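Local coordinates for PKS (PDB 4OQJ), which probably acts as a polyketide synthase ketosynthase in oxazolomycin biosynthesis, lengthening carrier-bound acyl chains by condensation, at residues G612-V617 and A674-D679; P546-V551 and V649-A654. All blocks are in the same frame, centred on the assembly; numbering follows the deposited sequence.

Contact 1: G612-V617 and A674-D679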
ATOM      1  N   GLY A 612      -8.234  40.037  -4.811  1.00 19.30           N
ATOM      2  CA  GLY A 612      -7.690  39.672  -3.519  1.00 21.74           C
ATOM      3  C   GLY A 612      -6.774  40.676  -2.856  1.00 24.05           C
ATOM      4  O   GLY A 612      -6.292  40.435  -1.747  1.00 27.31           O
ATOM      5  N   SER A 613      -6.524  41.805  -3.506  1.00 22.46           N
ATOM      6  CA  SER A 613      -5.629  42.800  -2.929  1.00 18.68           C
ATOM      7  C   SER A 613      -6.151  43.263  -1.585  1.00 20.18           C
ATOM      8  O   SER A 613      -7.357  43.474  -1.420  1.00 20.46           O
ATOM      9  CB  SER A 613      -5.475  44.014  -3.841  1.00 19.15           C
ATOM     10  OG  SER A 613      -4.718  45.020  -3.183  1.00 19.89           O
ATOM     11  N   THR A 614      -5.239  43.442  -0.634  1.00 23.14           N
ATOM     12  CA  THR A 614      -5.608  43.962   0.675  1.00 24.80           C
ATOM     13  C   THR A 614      -4.807  45.230   0.979  1.00 30.75           C
ATOM     14  O   THR A 614      -4.801  45.714   2.110  1.00 31.55           O
ATOM     15  CB  THR A 614      -5.407  42.895   1.784  1.00 30.69           C
ATOM     16  OG1 THR A 614      -4.069  42.380   1.757  1.00 28.64           O
ATOM     17  CG2 THR A 614      -6.382  41.745   1.582  1.00 35.19           C
ATOM     18  N   ALA A 615      -4.157  45.775  -0.051  1.00 26.71           N
ATOM     19  CA  ALA A 615      -3.461  47.056   0.052  1.00 27.49           C
ATOM     20  C   ALA A 615      -4.433  48.195   0.377  1.00 28.38           C
ATOM     21  O   ALA A 615      -5.440  48.352  -0.303  1.00 26.90           O
ATOM     22  CB  ALA A 615      -2.737  47.360  -1.236  1.00 25.40           C
ATOM     23  N   PRO A 616      -4.129  49.001   1.408  1.00 29.12           N
ATOM     24  CA  PRO A 616      -4.988  50.159   1.684  1.00 28.17           C
ATOM     25  C   PRO A 616      -5.063  51.143   0.525  1.00 25.91           C
ATOM     26  O   PRO A 616      -4.076  51.356  -0.188  1.00 24.87           O
ATOM     27  CB  PRO A 616      -4.320  50.822   2.898  1.00 31.62           C
ATOM     28  CG  PRO A 616      -3.505  49.763   3.522  1.00 34.86           C
ATOM     29  CD  PRO A 616      -3.066  48.845   2.418  1.00 32.72           C
ATOM     30  N   VAL A 617      -6.246  51.720   0.345  1.00 24.32           N
ATOM     31  CA  VAL A 617      -6.450  52.815  -0.578  1.00 25.84           C
ATOM     32  C   VAL A 617      -6.283  54.111   0.194  1.00 28.63           C
ATOM     33  O   VAL A 617      -6.992  54.345   1.174  1.00 32.09           O
ATOM     34  CB  VAL A 617      -7.846  52.768  -1.236  1.00 30.60           C
ATOM     35  CG1 VAL A 617      -8.072  53.983  -2.129  1.00 31.59           C
ATOM     36  CG2 VAL A 617      -8.014  51.483  -2.041  1.00 34.28           C
ATOM     37  N   ALA A 674       5.681  43.146  -3.664  1.00 25.17           N
ATOM     38  CA  ALA A 674       5.894  43.833  -2.395  1.00 31.72           C
ATOM     39  C   ALA A 674       5.126  43.172  -1.250  1.00 32.75           C
ATOM     40  O   ALA A 674       5.141  43.663  -0.118  1.00 33.56           O
ATOM     41  CB  ALA A 674       5.489  45.300  -2.526  1.00 33.51           C
ATOM     42  N   GLY A 675       4.444  42.070  -1.548  1.00 28.42           N
ATOM     43  CA  GLY A 675       3.803  41.263  -0.517  1.00 26.26           C
ATOM     44  C   GLY A 675       2.287  41.345  -0.437  1.00 23.16           C
ATOM     45  O   GLY A 675       1.676  40.754   0.447  1.00 21.19           O
ATOM     46  N   ASP A 676       1.665  42.074  -1.351  1.00 20.12           N
ATOM     47  CA  ASP A 676       0.216  42.155  -1.363  1.00 19.24           C
ATOM     48  C   ASP A 676      -0.363  40.780  -1.686  1.00 22.20           C
ATOM     49  O   ASP A 676       0.294  39.939  -2.289  1.00 20.18           O
ATOM     50  CB  ASP A 676      -0.266  43.186  -2.383  1.00 20.26           C
ATOM     51  CG  ASP A 676      -1.734  43.552  -2.211  1.00 24.78           C
ATOM     52  OD1 ASP A 676      -2.309  43.261  -1.143  1.00 24.87           O
ATOM     53  OD2 ASP A 676      -2.310  44.156  -3.149  1.00 25.18           O
ATOM     54  N   THR A 677      -1.606  40.565  -1.289  1.00 23.23           N
ATOM     55  CA  THR A 677      -2.289  39.317  -1.571  1.00 24.26           C
ATOM     56  C   THR A 677      -2.930  39.364  -2.962  1.00 27.32           C
ATOM     57  O   THR A 677      -3.514  40.379  -3.354  1.00 29.49           O
ATOM     58  CB  THR A 677      -3.360  39.064  -0.505  1.00 27.54           C
ATOM     59  OG1 THR A 677      -4.205  40.222  -0.395  1.00 32.08           O
ATOM     60  CG2 THR A 677      -2.715  38.841   0.845  1.00 28.18           C
ATOM     61  N   VAL A 678      -2.811  38.276  -3.710  1.00 23.92           N
ATOM     62  CA  VAL A 678      -3.548  38.116  -4.960  1.00 20.24           C
ATOM     63  C   VAL A 678      -4.136  36.716  -4.998  1.00 18.49           C
ATOM     64  O   VAL A 678      -3.457  35.743  -4.699  1.00 19.35           O
ATOM     65  CB  VAL A 678      -2.669  38.325  -6.208  1.00 22.38           C
ATOM     66  CG1 VAL A 678      -3.474  38.059  -7.481  1.00 22.64           C
ATOM     67  CG2 VAL A 678      -2.089  39.716  -6.234  1.00 22.42           C
ATOM     68  N   ASP A 679      -5.401  36.617  -5.364  1.00 17.69           N
ATOM     69  CA  ASP A 679      -6.011  35.323  -5.549  1.00 17.70           C
ATOM     70  C   ASP A 679      -5.914  34.999  -7.024  1.00 17.14           C
ATOM     71  O   ASP A 679      -6.746  35.421  -7.819  1.00 17.75           O
ATOM     72  CB  ASP A 679      -7.459  35.309  -5.069  1.00 23.77           C
ATOM     73  CG  ASP A 679      -8.055  33.911  -5.085  1.00 31.00           C
ATOM     74  OD1 ASP A 679      -7.576  33.063  -5.876  1.00 28.34           O
ATOM     75  OD2 ASP A 679      -8.997  33.662  -4.308  1.00 32.07           O
TER
HETATM   76  O   HOH W   1      -1.369  43.930   1.310  1.00 41.20           O
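Asp-676 and Ser-613 meet because each holds its polar group anti to the backbone N: CG of Asp-676 (chi1 -166°) and OG of Ser-613 (chi1 174°). The carboxylate of Asp-676 thereby reaches the turn at 613-615, its two oxygens taking different donors. Asp-676 OD2 accepts the hydroxyl proton of Ser-613 OG at 2.6 Å, and Asp-676 OD1 accepts Thr-614 N at 3.0 Å in a nearly straight bond (165° at the hydrogen). Both bonds use syn lone pairs, the sides on which the two oxygens face each other. Asp-676 OD1 also receives a water at 2.7 Å and, weakly, the backbone N of Thr-677. These donors around a buried carboxylate would be expected to stabilise its charged form. Ser-613 OG serves twice: it also accepts Ala-615 N at 3.3 Å, closing an ST turn.

The threonines cross at about a right angle beside this site. Thr-677 OG1 donates to Gly-612 O at 2.5 Å, a length so short that its exact value is doubtful. Thr-614 OG1 lies 3.1 Å from Thr-677 OG1 and also bonds the water held by Asp-676 OD1; which partner takes the threonine's proton is not settled. Ser-613 CA also makes a CH...O contact with Thr-677 O at 3.2 Å.

The segments run nearly antiparallel, joining two helix ends near the surface. Gly-612, with positive phi, is the C-prime residue of the Schellman motif closing helix 594-610, and Gly-675 ends helix 660-673 in a Schellman motif of its own. Asp-679 N-caps helix 680-684 through OD1 and pairs by its backbone with Trp-611. Beyond the turn, Pro-616 and Val-617 lead into strand 617-618, packing on strand 547-549.

Contact 2: P546-V551 and V649-A654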
ATOM      1  N   PRO A 546       2.782  47.848   0.497  1.00 72.36           N
ATOM      2  CA  PRO A 546       2.485  49.138  -0.122  1.00 64.42           C
ATOM      3  C   PRO A 546       1.022  49.537   0.010  1.00 44.54           C
ATOM      4  O   PRO A 546       0.181  48.718   0.389  1.00 35.77           O
ATOM      5  CB  PRO A 546       2.848  48.894  -1.585  1.00 70.00           C
ATOM      6  CG  PRO A 546       2.577  47.407  -1.791  1.00 68.65           C
ATOM      7  CD  PRO A 546       2.446  46.750  -0.423  1.00 70.38           C
ATOM      8  N   VAL A 547       0.739  50.796  -0.289  1.00 40.86           N
ATOM      9  CA  VAL A 547      -0.628  51.289  -0.357  1.00 37.94           C
ATOM     10  C   VAL A 547      -0.880  51.718  -1.795  1.00 32.84           C
ATOM     11  O   VAL A 547       0.075  52.015  -2.516  1.00 32.42           O
ATOM     12  CB  VAL A 547      -0.874  52.467   0.624  1.00 43.12           C
ATOM     13  CG1 VAL A 547      -0.524  52.054   2.038  1.00 46.28           C
ATOM     14  CG2 VAL A 547      -0.068  53.702   0.233  1.00 36.98           C
ATOM     15  N   VAL A 548      -2.143  51.721  -2.225  1.00 27.16           N
ATOM     16  CA  VAL A 548      -2.481  52.312  -3.513  1.00 25.26           C
ATOM     17  C   VAL A 548      -2.998  53.709  -3.257  1.00 29.74           C
ATOM     18  O   VAL A 548      -3.780  53.932  -2.337  1.00 34.22           O
ATOM     19  CB  VAL A 548      -3.519  51.487  -4.314  1.00 23.88           C
ATOM     20  CG1 VAL A 548      -2.947  50.110  -4.672  1.00 23.08           C
ATOM     21  CG2 VAL A 548      -4.824  51.345  -3.570  1.00 24.60           C
ATOM     22  N   GLU A 549      -2.531  54.650  -4.068  1.00 32.59           N
ATOM     23  CA  GLU A 549      -2.861  56.054  -3.883  1.00 37.12           C
ATOM     24  C   GLU A 549      -3.814  56.531  -4.949  1.00 30.59           C
ATOM     25  O   GLU A 549      -3.538  56.423  -6.144  1.00 30.97           O
ATOM     26  CB  GLU A 549      -1.601  56.908  -3.902  1.00 49.34           C
ATOM     27  CG  GLU A 549      -0.619  56.536  -2.816  1.00 65.92           C
ATOM     28  CD  GLU A 549       0.241  57.703  -2.380  1.00 82.99           C
ATOM     29  OE1 GLU A 549       0.227  58.750  -3.066  1.00 93.25           O
ATOM     30  OE2 GLU A 549       0.930  57.574  -1.344  1.00 84.27           O
ATOM     31  N   LEU A 550      -4.949  57.046  -4.505  1.00 30.57           N
ATOM     32  CA  LEU A 550      -5.903  57.662  -5.403  1.00 31.58           C
ATOM     33  C   LEU A 550      -5.593  59.146  -5.438  1.00 36.71           C
ATOM     34  O   LEU A 550      -5.859  59.873  -4.475  1.00 35.60           O
ATOM     35  CB  LEU A 550      -7.336  57.398  -4.945  1.00 30.78           C
ATOM     36  CG  LEU A 550      -8.428  57.874  -5.901  1.00 33.16           C
ATOM     37  CD1 LEU A 550      -9.615  56.941  -5.821  1.00 31.92           C
ATOM     38  CD2 LEU A 550      -8.845  59.299  -5.563  1.00 38.64           C
ATOM     39  N   VAL A 551      -5.007  59.581  -6.549  1.00 38.12           N
ATOM     40  CA  VAL A 551      -4.484  60.941  -6.649  1.00 48.33           C
ATOM     41  C   VAL A 551      -5.443  61.867  -7.352  1.00 53.17           C
ATOM     42  O   VAL A 551      -6.402  61.426  -7.978  1.00 42.08           O
ATOM     43  CB  VAL A 551      -3.141  60.988  -7.413  1.00 51.27           C
ATOM     44  CG1 VAL A 551      -2.055  60.277  -6.625  1.00 54.05           C
ATOM     45  CG2 VAL A 551      -3.284  60.380  -8.817  1.00 51.42           C
ATOM     46  N   VAL A 649       1.623  53.447  -4.342  1.00 36.52           N
ATOM     47  CA  VAL A 649       1.556  53.085  -5.755  1.00 33.68           C
ATOM     48  C   VAL A 649       0.348  53.762  -6.404  1.00 29.77           C
ATOM     49  O   VAL A 649      -0.777  53.577  -5.956  1.00 31.57           O
ATOM     50  CB  VAL A 649       1.473  51.553  -5.915  1.00 38.26           C
ATOM     51  CG1 VAL A 649       1.206  51.167  -7.352  1.00 44.28           C
ATOM     52  CG2 VAL A 649       2.760  50.927  -5.437  1.00 42.68           C
ATOM     53  N   ALA A 650       0.581  54.557  -7.448  1.00 27.63           N
ATOM     54  CA  ALA A 650      -0.494  55.343  -8.054  1.00 26.60           C
ATOM     55  C   ALA A 650      -1.460  54.462  -8.838  1.00 24.90           C
ATOM     56  O   ALA A 650      -1.055  53.484  -9.456  1.00 24.09           O
ATOM     57  CB  ALA A 650       0.084  56.428  -8.959  1.00 29.59           C
ATOM     58  N   LEU A 651      -2.739  54.823  -8.796  1.00 27.39           N
ATOM     59  CA  LEU A 651      -3.787  54.094  -9.506  1.00 25.83           C
ATOM     60  C   LEU A 651      -3.957  54.579 -10.951  1.00 28.51           C
ATOM     61  O   LEU A 651      -4.750  54.018 -11.714  1.00 29.63           O
ATOM     62  CB  LEU A 651      -5.105  54.227  -8.747  1.00 24.47           C
ATOM     63  CG  LEU A 651      -5.153  53.458  -7.421  1.00 24.07           C
ATOM     64  CD1 LEU A 651      -6.334  53.906  -6.584  1.00 24.71           C
ATOM     65  CD2 LEU A 651      -5.222  51.959  -7.671  1.00 23.31           C
ATOM     66  N   LEU A 652      -3.198  55.609 -11.316  1.00 33.30           N
ATOM     67  CA  LEU A 652      -3.213  56.166 -12.667  1.00 38.71           C
ATOM     68  C   LEU A 652      -1.850  56.076 -13.329  1.00 39.85           C
ATOM     69  O   LEU A 652      -0.834  56.288 -12.670  1.00 37.82           O
ATOM     70  CB  LEU A 652      -3.630  57.626 -12.645  1.00 38.94           C
ATOM     71  CG  LEU A 652      -5.102  57.954 -12.480  1.00 44.28           C
ATOM     72  CD1 LEU A 652      -5.280  59.431 -12.686  1.00 42.27           C
ATOM     73  CD2 LEU A 652      -5.976  57.165 -13.440  1.00 50.72           C
ATOM     74  N   PRO A 653      -1.818  55.793 -14.641  1.00 37.09           N
ATOM     75  CA  PRO A 653      -0.518  55.809 -15.315  1.00 37.46           C
ATOM     76  C   PRO A 653       0.085  57.210 -15.296  1.00 38.16           C
ATOM     77  O   PRO A 653      -0.652  58.205 -15.349  1.00 37.68           O
ATOM     78  CB  PRO A 653      -0.847  55.377 -16.752  1.00 41.47           C
ATOM     79  CG  PRO A 653      -2.243  54.846 -16.707  1.00 41.83           C
ATOM     80  CD  PRO A 653      -2.917  55.555 -15.590  1.00 38.92           C
ATOM     81  N   ALA A 654       1.407  57.290 -15.200  1.00 39.82           N
ATOM     82  CA  ALA A 654       2.090  58.567 -15.357  1.00 42.60           C
ATOM     83  C   ALA A 654       2.003  58.985 -16.820  1.00 37.61           C
ATOM     84  O   ALA A 654       1.792  58.144 -17.698  1.00 34.36           O
ATOM     85  CB  ALA A 654       3.540  58.464 -14.909  1.00 46.81           C
TER
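Leu-651 lies against 548-550 along much of its side chain. Its CB sits 3.7 Å from Glu-549 O, and CG, anti to its own carbonyl carbon (chi1 -71°), passes the same oxygen at 3.6 Å. At the fork the methyls part: CD1 stays 3.8 Å from Glu-549 O and touches CA and CB of Leu-550, while CD2 approaches Val-548 CB at 3.8 Å and lies near both of that valine's methyls. The backbones of the two segments pair as parallel strands. Val-649 straddles Val-548, donating its N to Val-547 O (2.8 Å) and accepting Glu-549 N on its O (2.8 Å). Leu-651 N then bonds to Glu-549 O at 3.2 Å, carrying the pattern one step beyond the end of strand 648-650. Val-548 and Val-649 share one face of the sheet; Glu-549 and Ala-650 share the other.

Strand 547-549 is the middle of a three-stranded parallel sheet, with 617-618 on its other edge, where Val-548 and Leu-550 bond to Val-618. Helix 660-673 covers Val-548 and Val-649 through Leu-671 and Leu-667 respectively. Helix 594-610 presents Gln-601 to Leu-550, Leu-651 and Leu-652.

Strand 547-549, the first part of contact 2, comes earliest in the chain; a run of helices, the last of them 594-610, then leads to the loop 612-617, the first half of contact 1, and into parallel strand 617-618. Strand 648-650 next closes the contact 2 loop on the far edge of the sheet, and helix 660-673 leads to 674-679, which closes contact 1. The two loops therefore cross rather than nest. Their centres lie 13 Å apart, and they meet directly where Pro-616 O probably accepts Val-548 N (2.8 Å) and Val-617 packs on Val-548. Contact 2 joins strands within the sheet; contact 1 ties together the C-terminal ends of two helices beside it.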